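Local coordinates for L-arabinose ABC transporter, periplasmic L-arabinose-binding protein (Burkholderia thailandensis, PDB 4KZK) that binds beta-D-galactose and probably L-arabinose in the periplasm, presumably handing the sugar to an ABC transporter for uptake, at residues T321-T324 with R325-K329. Numbering follows the deposited sequence.
Sequences TLIT and RANEK
Asn327 reaches back to the backbone of Leu322 and Thr324 across the type I beta turn, Thr324 to Asn327, by which strand 315-324 passes into helix 328-334, at the C-terminal end of this periplasmic binding protein fold. Arg325 begins the turn; its long extended chain, touching Phe275, brings NH1 to Phe283 O. Ala326 offers its backbone N to Thr324 OG1 at 3.2 Å, an ST turn, and its small methyl fits beside that hydroxyl. Asn327, at the N-cap position, spends its amide on the strand instead of on the helix. A chi1 of 74° tucks CG over its own backbone, turning the amide strandward. OD1 accepts from Thr324 N at 2.8 Å. ND2 meets a lone pair of Leu322 O, which lies in the amide plane, at 3.2 Å. Both bonds are nearly straight: asparagine's short chain lets its carboxamide stand in for a peptide group on one side of the strand. Asn327 N closes the turn weakly on Thr324 O. Glu328 opens the helix, its N adding a second weak bond to that carbonyl (3.0 Å). Glu328 OE2 is met from above the carboxylate plane by Lys329 NZ, a salt bridge, while its aliphatic part helps cover Ile323, whose CD1 rests 3.9 Å from Glu328 CB.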
loop_
_atom_site.group_PDB
_atom_site.type_symbol
_atom_site.label_atom_id
_atom_site.label_comp_id
_atom_site.label_asym_id
_atom_site.label_seq_id
_atom_site.Cartn_x
_atom_site.Cartn_y
_atom_site.Cartn_z
ATOM N N THR A 321 1.606 12.172 4.023
ATOM C CA THR A 321 2.639 13.193 3.986
ATOM C C THR A 321 4.015 12.549 3.922
ATOM O O THR A 321 4.233 11.435 4.427
ATOM C CB THR A 321 2.615 14.124 5.208
ATOM O OG1 THR A 321 2.904 13.359 6.376
ATOM C CG2 THR A 321 1.260 14.811 5.352
ATOM N N LEU A 322 4.944 13.259 3.304
ATOM C CA LEU A 322 6.286 12.729 3.130
ATOM C C LEU A 322 7.044 12.643 4.443
ATOM O O LEU A 322 7.065 13.612 5.205
ATOM C CB LEU A 322 7.069 13.592 2.146
ATOM C CG LEU A 322 8.554 13.264 2.041
ATOM C CD1 LEU A 322 8.729 11.926 1.359
ATOM C CD2 LEU A 322 9.292 14.385 1.327
ATOM N N ILE A 323 7.682 11.494 4.681
ATOM C CA ILE A 323 8.649 11.346 5.771
ATOM C C ILE A 323 9.983 10.907 5.195
ATOM O O ILE A 323 10.052 10.158 4.221
ATOM C CB ILE A 323 8.196 10.406 6.899
ATOM C CG1 ILE A 323 7.899 8.986 6.410
ATOM C CG2 ILE A 323 6.997 11.013 7.626
ATOM C CD1 ILE A 323 7.659 8.028 7.569
ATOM N N THR A 324 11.032 11.418 5.815
ATOM C CA THR A 324 12.393 11.041 5.548
ATOM C C THR A 324 13.068 10.762 6.901
ATOM O O THR A 324 12.443 10.827 7.931
ATOM C CB THR A 324 13.135 12.205 4.872
ATOM O OG1 THR A 324 13.265 13.271 5.813
ATOM C CG2 THR A 324 12.406 12.670 3.603
ATOM N N ARG A 325 14.370 10.460 6.895
ATOM C CA ARG A 325 15.100 10.265 8.134
ATOM C C ARG A 325 14.973 11.471 9.060
ATOM O O ARG A 325 14.982 11.301 10.274
ATOM C CB ARG A 325 16.561 9.954 7.833
ATOM C CG ARG A 325 16.757 8.555 7.249
ATOM C CD ARG A 325 18.135 8.313 6.654
ATOM N NE ARG A 325 18.237 6.944 6.135
ATOM C CZ ARG A 325 17.729 6.526 4.978
ATOM N NH1 ARG A 325 17.077 7.368 4.169
ATOM N NH2 ARG A 325 17.859 5.254 4.617
ATOM N N ALA A 326 14.839 12.671 8.502
ATOM C CA ALA A 326 14.864 13.901 9.304
ATOM C C ALA A 326 13.581 14.149 10.116
ATOM O O ALA A 326 13.627 14.764 11.190
ATOM C CB ALA A 326 15.104 15.086 8.390
ATOM N N ASN A 327 12.436 13.688 9.620
ATOM C CA ASN A 327 11.170 13.991 10.279
ATOM C C ASN A 327 10.287 12.805 10.626
ATOM O O ASN A 327 9.182 12.985 11.130
ATOM C CB ASN A 327 10.378 14.987 9.430
ATOM C CG ASN A 327 9.785 14.344 8.210
ATOM O OD1 ASN A 327 10.279 13.328 7.760
ATOM N ND2 ASN A 327 8.684 14.887 7.697
ATOM N N GLU A 328 10.724 11.586 10.331
ATOM C CA GLU A 328 9.830 10.434 10.521
ATOM C C GLU A 328 9.311 10.278 11.952
ATOM O O GLU A 328 8.126 9.973 12.168
ATOM C CB GLU A 328 10.482 9.130 10.045
ATOM C CG GLU A 328 11.823 8.789 10.641
ATOM C CD GLU A 328 11.774 7.758 11.742
ATOM O OE1 GLU A 328 10.665 7.361 12.152
ATOM O OE2 GLU A 328 12.886 7.349 12.201
ATOM N N LYS A 329 10.166 10.501 12.945
ATOM C CA LYS A 329 9.722 10.296 14.331
ATOM C C LYS A 329 8.655 11.309 14.746
ATOM O O LYS A 329 7.639 10.955 15.349
ATOM C CB LYS A 329 10.912 10.329 15.279
ATOM C CG LYS A 329 11.883 9.205 14.997
ATOM C CD LYS A 329 12.928 9.077 16.097
ATOM C CE LYS A 329 13.787 7.840 15.843
ATOM N NZ LYS A 329 14.460 7.824 14.503
#